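Local coordinates for protein fusolin (Unidentified entomopoxvirus, PDB 4YN2) that forms the crystalline spindles of an insect poxvirus that enhance virulence, and probably acts on chitin through its lytic polysaccharide monooxygenase-like domain, at residues Y146-I151 with I171-V176; L132-C137 with Y193-P198. All coordinates share one frame; numbering follows the deposited sequence.

Contact 1 (Y146-I151 with I171-V176). With NAG (2-acetamido-2-deoxy-beta-D-glucopyranose), chain B.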
ATOM      1  N   TYR A 146      16.307   5.227 -12.556  1.00  7.78           N
ATOM      2  CA  TYR A 146      15.093   4.810 -13.255  1.00  7.04           C
ATOM      3  C   TYR A 146      14.113   4.242 -12.254  1.00  9.75           C
ATOM      4  O   TYR A 146      14.474   3.954 -11.110  1.00  7.34           O
ATOM      5  CB  TYR A 146      15.379   3.804 -14.390  1.00  8.73           C
ATOM      6  CG  TYR A 146      15.987   2.501 -13.937  1.00 11.52           C
ATOM      7  CD1 TYR A 146      17.346   2.395 -13.698  1.00 14.64           C
ATOM      8  CD2 TYR A 146      15.213   1.354 -13.810  1.00 11.97           C
ATOM      9  CE1 TYR A 146      17.915   1.203 -13.269  1.00 16.47           C
ATOM     10  CE2 TYR A 146      15.772   0.151 -13.401  1.00 12.12           C
ATOM     11  CZ  TYR A 146      17.132   0.071 -13.152  1.00 20.76           C
ATOM     12  OH  TYR A 146      17.724  -1.103 -12.754  1.00 21.69           O
ATOM     13  N   TYR A 147      12.857   4.150 -12.676  1.00  7.59           N
ATOM     14  CA  TYR A 147      11.766   3.668 -11.852  1.00  6.87           C
ATOM     15  C   TYR A 147      11.170   2.397 -12.393  1.00  9.63           C
ATOM     16  O   TYR A 147      10.908   2.320 -13.582  1.00  8.75           O
ATOM     17  CB  TYR A 147      10.652   4.724 -11.796  1.00  7.14           C
ATOM     18  CG  TYR A 147      10.960   5.875 -10.876  1.00  7.77           C
ATOM     19  CD1 TYR A 147      11.711   6.957 -11.311  1.00  9.42           C
ATOM     20  CD2 TYR A 147      10.515   5.877  -9.562  1.00  8.41           C
ATOM     21  CE1 TYR A 147      11.989   8.028 -10.470  1.00  9.17           C
ATOM     22  CE2 TYR A 147      10.799   6.934  -8.706  1.00  9.46           C
ATOM     23  CZ  TYR A 147      11.546   8.004  -9.157  1.00 13.81           C
ATOM     24  OH  TYR A 147      11.805   9.051  -8.315  1.00 13.36           O
ATOM     25  N   GLU A 148      10.924   1.423 -11.517  1.00  6.04           N
ATOM     26  CA  GLU A 148      10.172   0.226 -11.843  1.00  5.97           C
ATOM     27  C   GLU A 148       8.964   0.224 -10.966  1.00  9.75           C
ATOM     28  O   GLU A 148       9.072   0.583  -9.789  1.00  9.36           O
ATOM     29  CB  GLU A 148      10.977  -1.061 -11.636  1.00  7.19           C
ATOM     30  CG  GLU A 148      12.170  -1.208 -12.561  1.00 11.81           C
ATOM     31  CD  GLU A 148      13.062  -2.377 -12.207  1.00 19.71           C
ATOM     32  OE1 GLU A 148      12.888  -2.954 -11.111  1.00 14.03           O
ATOM     33  OE2 GLU A 148      13.938  -2.725 -13.028  1.00 16.49           O
ATOM     34  N   VAL A 149       7.814  -0.155 -11.517  1.00  6.36           N
ATOM     35  CA  VAL A 149       6.592  -0.304 -10.747  1.00  5.64           C
ATOM     36  C   VAL A 149       6.099  -1.708 -10.962  1.00  7.52           C
ATOM     37  O   VAL A 149       6.010  -2.162 -12.105  1.00  5.93           O
ATOM     38  CB  VAL A 149       5.493   0.729 -11.081  1.00  8.92           C
ATOM     39  CG1 VAL A 149       4.337   0.613 -10.099  1.00  8.68           C
ATOM     40  CG2 VAL A 149       6.052   2.146 -11.070  1.00  8.87           C
ATOM     41  N   TYR A 150       5.809  -2.402  -9.862  1.00  5.33           N
ATOM     42  CA  TYR A 150       5.229  -3.735  -9.867  1.00  5.41           C
ATOM     43  C   TYR A 150       3.891  -3.646  -9.228  1.00  7.71           C
ATOM     44  O   TYR A 150       3.653  -2.721  -8.463  1.00  6.81           O
ATOM     45  CB  TYR A 150       6.081  -4.762  -9.101  1.00  6.58           C
ATOM     46  CG  TYR A 150       7.517  -4.868  -9.547  1.00  7.28           C
ATOM     47  CD1 TYR A 150       8.450  -3.897  -9.198  1.00  8.32           C
ATOM     48  CD2 TYR A 150       7.950  -5.940 -10.321  1.00  8.44           C
ATOM     49  CE1 TYR A 150       9.777  -3.988  -9.605  1.00  7.71           C
ATOM     50  CE2 TYR A 150       9.274  -6.027 -10.758  1.00  8.73           C
ATOM     51  CZ  TYR A 150      10.180  -5.039 -10.408  1.00 13.20           C
ATOM     52  OH  TYR A 150      11.482  -5.124 -10.832  1.00 16.08           O
ATOM     53  N   ILE A 151       3.027  -4.601  -9.512  1.00  4.84           N
ATOM     54  CA  ILE A 151       1.731  -4.709  -8.871  1.00  4.56           C
ATOM     55  C   ILE A 151       1.573  -6.145  -8.433  1.00  7.55           C
ATOM     56  O   ILE A 151       2.026  -7.066  -9.119  1.00  5.68           O
ATOM     57  CB  ILE A 151       0.539  -4.226  -9.750  1.00  7.90           C
ATOM     58  CG1 ILE A 151      -0.754  -4.158  -8.912  1.00  7.49           C
ATOM     59  CG2 ILE A 151       0.348  -5.106 -11.005  1.00  9.65           C
ATOM     60  CD1 ILE A 151      -1.898  -3.412  -9.570  1.00 10.36           C
ATOM     61  N   ILE A 171       4.931  -3.799 -14.239  1.00  7.64           N
ATOM     62  CA  ILE A 171       4.020  -3.077 -15.148  1.00  7.58           C
ATOM     63  C   ILE A 171       4.659  -1.801 -15.712  1.00 12.11           C
ATOM     64  O   ILE A 171       4.084  -1.205 -16.616  1.00 11.63           O
ATOM     65  CB  ILE A 171       2.660  -2.757 -14.465  1.00 10.47           C
ATOM     66  CG1 ILE A 171       2.820  -1.862 -13.209  1.00 11.07           C
ATOM     67  CG2 ILE A 171       1.943  -4.074 -14.125  1.00 12.25           C
ATOM     68  CD1 ILE A 171       1.534  -1.256 -12.690  1.00 15.63           C
ATOM     69  N   TYR A 172       5.817  -1.362 -15.191  1.00  7.89           N
ATOM     70  CA  TYR A 172       6.422  -0.125 -15.661  1.00  7.28           C
ATOM     71  C   TYR A 172       7.913  -0.106 -15.415  1.00 10.35           C
ATOM     72  O   TYR A 172       8.373  -0.556 -14.372  1.00  9.66           O
ATOM     73  CB  TYR A 172       5.781   1.054 -14.945  1.00  8.08           C
ATOM     74  CG  TYR A 172       6.149   2.415 -15.483  1.00  9.07           C
ATOM     75  CD1 TYR A 172       5.481   2.957 -16.575  1.00 11.00           C
ATOM     76  CD2 TYR A 172       7.099   3.203 -14.843  1.00 10.04           C
ATOM     77  CE1 TYR A 172       5.764   4.241 -17.032  1.00 10.03           C
ATOM     78  CE2 TYR A 172       7.430   4.468 -15.321  1.00 11.46           C
ATOM     79  CZ  TYR A 172       6.732   5.003 -16.393  1.00 16.04           C
ATOM     80  OH  TYR A 172       7.031   6.280 -16.816  1.00 12.78           O
ATOM     81  N   ASN A 173       8.654   0.380 -16.390  1.00  7.13           N
ATOM     82  CA  ASN A 173      10.087   0.518 -16.306  1.00  7.11           C
ATOM     83  C   ASN A 173      10.519   1.693 -17.179  1.00 11.24           C
ATOM     84  O   ASN A 173      10.433   1.612 -18.407  1.00 10.59           O
ATOM     85  CB  ASN A 173      10.773  -0.765 -16.711  1.00  8.34           C
ATOM     86  CG  ASN A 173      12.235  -0.747 -16.420  1.00 16.49           C
ATOM     87  OD1 ASN A 173      12.758   0.177 -15.792  1.00 10.13           O
ATOM     88  ND2 ASN A 173      12.933  -1.757 -16.881  1.00 17.25           N
ATOM     89  N   ASP A 174      10.958   2.794 -16.553  1.00  6.72           N
ATOM     90  CA  ASP A 174      11.294   3.995 -17.322  1.00  5.93           C
ATOM     91  C   ASP A 174      12.125   4.984 -16.532  1.00 10.13           C
ATOM     92  O   ASP A 174      12.164   4.911 -15.311  1.00  9.32           O
ATOM     93  CB  ASP A 174       9.968   4.699 -17.727  1.00  8.04           C
ATOM     94  CG  ASP A 174      10.047   5.651 -18.916  1.00 14.16           C
ATOM     95  OD1 ASP A 174      10.974   5.513 -19.718  1.00 11.72           O
ATOM     96  OD2 ASP A 174       9.123   6.482 -19.072  1.00 19.76           O
ATOM     97  N   THR A 175      12.769   5.923 -17.242  1.00  8.38           N
ATOM     98  CA  THR A 175      13.386   7.114 -16.655  1.00  8.95           C
ATOM     99  C   THR A 175      12.248   8.110 -16.603  1.00 14.40           C
ATOM    100  O   THR A 175      11.439   8.145 -17.524  1.00 16.19           O
ATOM    101  CB  THR A 175      14.582   7.622 -17.437  1.00 16.25           C
ATOM    102  OG1 THR A 175      14.213   7.752 -18.803  1.00 14.97           O
ATOM    103  CG2 THR A 175      15.785   6.741 -17.276  1.00 20.09           C
ATOM    104  N   VAL A 176      12.140   8.859 -15.529  1.00 10.65           N
ATOM    105  CA  VAL A 176      11.011   9.744 -15.283  1.00 11.02           C
ATOM    106  C   VAL A 176      11.481  11.203 -15.228  1.00 14.49           C
ATOM    107  O   VAL A 176      12.526  11.482 -14.648  1.00 12.48           O
ATOM    108  CB  VAL A 176      10.378   9.276 -13.935  1.00 15.42           C
ATOM    109  CG1 VAL A 176       9.434  10.302 -13.336  1.00 16.20           C
ATOM    110  CG2 VAL A 176       9.684   7.923 -14.101  1.00 15.47           C
TER
HETATM  111  C1  NAG B   1      14.348  -1.854 -16.694  1.00 18.00           C
HETATM  112  C2  NAG B   1      14.806  -3.304 -16.572  1.00 17.84           C
HETATM  113  C3  NAG B   1      16.324  -3.315 -16.398  1.00 19.31           C
HETATM  114  C4  NAG B   1      16.999  -2.530 -17.519  1.00 21.47           C
HETATM  115  C5  NAG B   1      16.396  -1.135 -17.651  1.00 22.14           C
HETATM  116  C6  NAG B   1      16.934  -0.348 -18.828  1.00 25.06           C
HETATM  117  C7  NAG B   1      13.534  -5.143 -15.526  1.00 19.25           C
HETATM  118  C8  NAG B   1      12.854  -5.606 -14.276  1.00 19.36           C
HETATM  119  N2  NAG B   1      14.164  -3.960 -15.445  1.00 18.17           N
HETATM  120  O3  NAG B   1      16.744  -4.672 -16.446  1.00 20.01           O
HETATM  121  O4  NAG B   1      18.385  -2.379 -17.251  1.00 25.27           O
HETATM  122  O5  NAG B   1      14.978  -1.251 -17.824  1.00 18.96           O
HETATM  123  O6  NAG B   1      16.868  -1.072 -20.042  1.00 28.34           O
HETATM  124  O7  NAG B   1      13.535  -5.817 -16.551  1.00 18.39           O
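Asn173 carries an N-linked glycan whose first sugar folds back over the neighbouring strand and is gripped there by Glu148. The 1.4 Å bond from Asn173 ND2 to NAG C1 attaches the sugar; from the adjacent carbon, NAG N2 donates an almost straight bond of 2.7 Å to Glu148 OE2. Asn173 and Glu148 form a non-hydrogen-bonded pair, their side chains running side by side in the same direction with amide and carboxylate planes nearly perpendicular. The other carboxylate oxygen, Glu148 OE1, takes the hydroxyl of Tyr150 at 2.6 Å (OH to OE1) from above the carboxylate plane and also pairs with Arg211, which probably keeps the acid charged. With CG set between its backbone N and carbonyl carbon (chi1 62°), Tyr146 lays CD2 3.4 Å from Asn173 OD1. On the reverse face, Val149 CB meets Tyr172 CB at 3.9 Å, and Val176 CG2 reaches Tyr147 CD1 at 3.6 Å. Toward the Ile171 end of the pair, Val149 O accepts from both Ile171 N (2.9 Å) and Tyr172 N (3.2 Å). Two residues thus face one: a classic beta bulge in an antiparallel strand pair, next to a glycan-binding surface that the protein provides for its own N-linked sugar.

Contact 2 (L132-C137 with Y193-P198). With EDO (1,2-ethanediol), chain D.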
ATOM      1  N   LEU A 132      -2.632   6.303 -14.172  1.00 12.59           N
ATOM      2  CA  LEU A 132      -2.521   7.072 -12.940  1.00 11.25           C
ATOM      3  C   LEU A 132      -1.208   7.767 -12.934  1.00 13.56           C
ATOM      4  O   LEU A 132      -0.176   7.129 -13.171  1.00 12.68           O
ATOM      5  CB  LEU A 132      -2.650   6.150 -11.720  1.00 11.51           C
ATOM      6  CG  LEU A 132      -2.912   6.825 -10.371  1.00 17.07           C
ATOM      7  CD1 LEU A 132      -4.261   7.542 -10.358  1.00 18.31           C
ATOM      8  CD2 LEU A 132      -2.875   5.801  -9.252  1.00 18.25           C
ATOM      9  N   GLU A 133      -1.213   9.071 -12.657  1.00  9.06           N
ATOM     10  CA  GLU A 133       0.043   9.791 -12.576  1.00  8.16           C
ATOM     11  C   GLU A 133       0.622   9.641 -11.185  1.00 12.03           C
ATOM     12  O   GLU A 133       0.168  10.291 -10.237  1.00 10.61           O
ATOM     13  CB  GLU A 133      -0.105  11.246 -12.936  1.00  8.53           C
ATOM     14  CG  GLU A 133       1.259  11.871 -13.176  1.00 13.10           C
ATOM     15  CD  GLU A 133       1.177  13.350 -13.457  1.00 30.42           C
ATOM     16  OE1 GLU A 133       0.400  14.042 -12.762  1.00 23.24           O
ATOM     17  OE2 GLU A 133       1.888  13.825 -14.370  1.00 24.12           O
ATOM     18  N   LEU A 134       1.607   8.769 -11.063  1.00  9.45           N
ATOM     19  CA  LEU A 134       2.294   8.539  -9.802  1.00  9.35           C
ATOM     20  C   LEU A 134       3.167   9.737  -9.471  1.00 12.79           C
ATOM     21  O   LEU A 134       3.687  10.380 -10.384  1.00 10.88           O
ATOM     22  CB  LEU A 134       3.157   7.258  -9.862  1.00  9.84           C
ATOM     23  CG  LEU A 134       2.445   5.964  -9.440  1.00 15.09           C
ATOM     24  CD1 LEU A 134       1.192   5.750 -10.215  1.00 14.13           C
ATOM     25  CD2 LEU A 134       3.365   4.772  -9.586  1.00 18.64           C
ATOM     26  N   GLU A 135       3.290  10.073  -8.184  1.00  7.61           N
ATOM     27  CA  GLU A 135       4.177  11.152  -7.736  1.00  7.08           C
ATOM     28  C   GLU A 135       5.158  10.592  -6.721  1.00 11.15           C
ATOM     29  O   GLU A 135       4.732  10.146  -5.654  1.00 11.73           O
ATOM     30  CB  GLU A 135       3.359  12.306  -7.132  1.00  8.56           C
ATOM     31  CG  GLU A 135       4.171  13.526  -6.715  1.00 14.06           C
ATOM     32  CD  GLU A 135       3.437  14.476  -5.785  1.00 24.82           C
ATOM     33  OE1 GLU A 135       2.874  14.002  -4.773  1.00 19.65           O
ATOM     34  OE2 GLU A 135       3.451  15.699  -6.049  1.00 18.72           O
ATOM     35  N   PHE A 136       6.460  10.574  -7.057  1.00  7.16           N
ATOM     36  CA  PHE A 136       7.509  10.183  -6.122  1.00  6.75           C
ATOM     37  C   PHE A 136       8.095  11.484  -5.598  1.00 11.93           C
ATOM     38  O   PHE A 136       8.385  12.403  -6.383  1.00 11.11           O
ATOM     39  CB  PHE A 136       8.565   9.263  -6.746  1.00  7.70           C
ATOM     40  CG  PHE A 136       9.529   8.692  -5.737  1.00  8.81           C
ATOM     41  CD1 PHE A 136      10.632   9.423  -5.313  1.00 11.80           C
ATOM     42  CD2 PHE A 136       9.332   7.425  -5.201  1.00 10.33           C
ATOM     43  CE1 PHE A 136      11.517   8.897  -4.370  1.00 12.58           C
ATOM     44  CE2 PHE A 136      10.214   6.905  -4.248  1.00 12.99           C
ATOM     45  CZ  PHE A 136      11.308   7.638  -3.850  1.00 10.90           C
ATOM     46  N   CYS A 137       8.192  11.581  -4.274  1.00  8.87           N
ATOM     47  CA  CYS A 137       8.646  12.759  -3.553  1.00  9.15           C
ATOM     48  C   CYS A 137      10.109  12.602  -3.204  1.00 10.77           C
ATOM     49  O   CYS A 137      10.417  11.903  -2.241  1.00 10.03           O
ATOM     50  CB  CYS A 137       7.790  12.960  -2.305  1.00 10.58           C
ATOM     51  SG  CYS A 137       8.090  14.519  -1.442  1.00 15.94           S
ATOM     52  N   TYR A 193       9.197  13.579  -9.117  1.00  7.34           N
ATOM     53  CA  TYR A 193       9.244  12.637 -10.226  1.00  7.18           C
ATOM     54  C   TYR A 193       7.819  12.201 -10.434  1.00 12.46           C
ATOM     55  O   TYR A 193       7.269  11.510  -9.580  1.00 13.20           O
ATOM     56  CB  TYR A 193      10.181  11.480  -9.939  1.00  7.84           C
ATOM     57  CG  TYR A 193      11.627  11.897  -9.932  1.00  8.60           C
ATOM     58  CD1 TYR A 193      12.328  12.068 -11.120  1.00  9.96           C
ATOM     59  CD2 TYR A 193      12.302  12.121  -8.740  1.00  9.17           C
ATOM     60  CE1 TYR A 193      13.668  12.441 -11.119  1.00  9.85           C
ATOM     61  CE2 TYR A 193      13.644  12.480  -8.725  1.00  9.50           C
ATOM     62  CZ  TYR A 193      14.331  12.623  -9.918  1.00 16.89           C
ATOM     63  OH  TYR A 193      15.639  13.035  -9.894  1.00 17.66           O
ATOM     64  N   ARG A 194       7.184  12.715 -11.492  1.00  9.42           N
ATOM     65  CA  ARG A 194       5.782  12.466 -11.826  1.00  9.60           C
ATOM     66  C   ARG A 194       5.722  11.613 -13.063  1.00 13.39           C
ATOM     67  O   ARG A 194       6.360  11.957 -14.058  1.00 12.51           O
ATOM     68  CB  ARG A 194       5.042  13.797 -12.074  1.00 12.59           C
ATOM     69  CG  ARG A 194       4.294  14.337 -10.888  1.00 24.81           C
ATOM     70  CD  ARG A 194       3.277  15.393 -11.289  1.00 27.18           C
ATOM     71  NE  ARG A 194       3.846  16.667 -11.751  1.00 19.05           N
ATOM     72  CZ  ARG A 194       3.670  17.229 -12.952  1.00 31.72           C
ATOM     73  NH1 ARG A 194       2.986  16.601 -13.903  1.00 20.11           N
ATOM     74  NH2 ARG A 194       4.202  18.414 -13.219  1.00 19.57           N
ATOM     75  N   PHE A 195       4.968  10.514 -13.035  1.00  9.33           N
ATOM     76  CA  PHE A 195       4.951   9.626 -14.189  1.00  8.50           C
ATOM     77  C   PHE A 195       3.628   8.899 -14.323  1.00 10.44           C
ATOM     78  O   PHE A 195       3.068   8.420 -13.336  1.00  8.08           O
ATOM     79  CB  PHE A 195       6.132   8.631 -14.140  1.00  9.92           C
ATOM     80  CG  PHE A 195       6.349   7.881 -12.842  1.00 11.45           C
ATOM     81  CD1 PHE A 195       6.822   8.533 -11.714  1.00 13.83           C
ATOM     82  CD2 PHE A 195       6.231   6.502 -12.793  1.00 13.39           C
ATOM     83  CE1 PHE A 195       7.057   7.839 -10.534  1.00 14.98           C
ATOM     84  CE2 PHE A 195       6.479   5.808 -11.611  1.00 15.77           C
ATOM     85  CZ  PHE A 195       6.879   6.479 -10.486  1.00 13.77           C
ATOM     86  N   THR A 196       3.140   8.818 -15.566  1.00  8.33           N
ATOM     87  CA  THR A 196       1.856   8.200 -15.887  1.00  8.70           C
ATOM     88  C   THR A 196       2.053   6.714 -16.088  1.00 12.39           C
ATOM     89  O   THR A 196       2.730   6.306 -17.023  1.00 11.86           O
ATOM     90  CB  THR A 196       1.221   8.874 -17.098  1.00 13.29           C
ATOM     91  OG1 THR A 196       1.064  10.249 -16.775  1.00 12.63           O
ATOM     92  CG2 THR A 196      -0.146   8.301 -17.428  1.00 11.58           C
ATOM     93  N   VAL A 197       1.461   5.919 -15.201  1.00  9.38           N
ATOM     94  CA  VAL A 197       1.571   4.472 -15.208  1.00 10.00           C
ATOM     95  C   VAL A 197       0.194   3.867 -15.439  1.00 15.71           C
ATOM     96  O   VAL A 197      -0.758   4.235 -14.735  1.00 13.87           O
ATOM     97  CB  VAL A 197       2.181   3.970 -13.874  1.00 14.21           C
ATOM     98  CG1 VAL A 197       2.370   2.452 -13.895  1.00 14.15           C
ATOM     99  CG2 VAL A 197       3.514   4.663 -13.600  1.00 13.98           C
ATOM    100  N   PRO A 198       0.077   2.901 -16.372  1.00 14.39           N
ATOM    101  CA  PRO A 198      -1.202   2.205 -16.538  1.00 14.24           C
ATOM    102  C   PRO A 198      -1.323   1.143 -15.453  1.00 16.47           C
ATOM    103  O   PRO A 198      -0.627   0.136 -15.488  1.00 17.01           O
ATOM    104  CB  PRO A 198      -1.117   1.623 -17.953  1.00 16.35           C
ATOM    105  CG  PRO A 198       0.317   1.510 -18.251  1.00 21.47           C
ATOM    106  CD  PRO A 198       1.105   2.343 -17.275  1.00 17.08           C
TER
HETATM  107  C1  EDO D 405       4.159  12.644 -17.036  1.00 22.19           C
HETATM  108  O1  EDO D 405       3.171  12.005 -16.220  1.00 23.27           O
HETATM  109  C2  EDO D 405       5.312  11.666 -17.380  1.00 22.34           C
HETATM  110  O2  EDO D 405       4.819  10.336 -17.557  1.00 18.29           O
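Leu134 lies over the face of the Phe195 ring, a CH-pi contact in the middle of a twisted antiparallel strand pair of the fold's four-stranded sheet. Leu134 CB sits 3.9 Å from the ring centroid and only 12° off the normal. Phe195 is turned under it because CG stands between the backbone N and the carbonyl carbon (chi1 49°), which swings the ring across to the partner strand. Phe136 CB comes to the edge of the same ring, while Leu134 CD2 runs on to Val197 CG2 at 4.0 Å. Tyr147 and Tyr172 from the other sheet also meet Phe195, so this apolar face belongs to the core between the sheets. The opposite face is polar. Glu133, extended beyond CG, and Arg194, bent at chi3, cross on the diagonal, carboxylate and guanidinium planes 71° apart. Arg194 also gives NH2 to Pro180 O, which ties the pair to strand 178-180, and Glu135 turns its oxygens to Ser5 and Ser185. An ethanediol, probably from the crystallisation liquor, bridges Glu133 OE2 and Thr196 OG1 through its O1. In the salt bridge, Arg194 NH1 meets Glu133 OE2 at 3.0 Å, close to the guanidinium plane and on the syn side of the carboxylate, though clearly out of the carboxylate plane.

From the N terminus the chain lays down strand 2-6 and then a helical region before 132-137, whose strand pairs with 2-6 on one side, then turns directly into strand 145-152 in the second sheet. Strand 168-174 comes back alongside 146-151, closing contact 1 over a 19-residue loop. After strand 178-180 the chain returns as 193-198 beside 132-137, closing contact 2 over 55 residues, with contact 1 nested wholly inside. The centres lie 10 Å apart, and the two sheets meet between them: Val176 CG1 packs 3.5 Å from Phe195 CD1, and the hydroxyl end of Tyr147 reaches the rings of Phe136 and Tyr193. Trp212, from strand 206-214, joins this aromatic cluster.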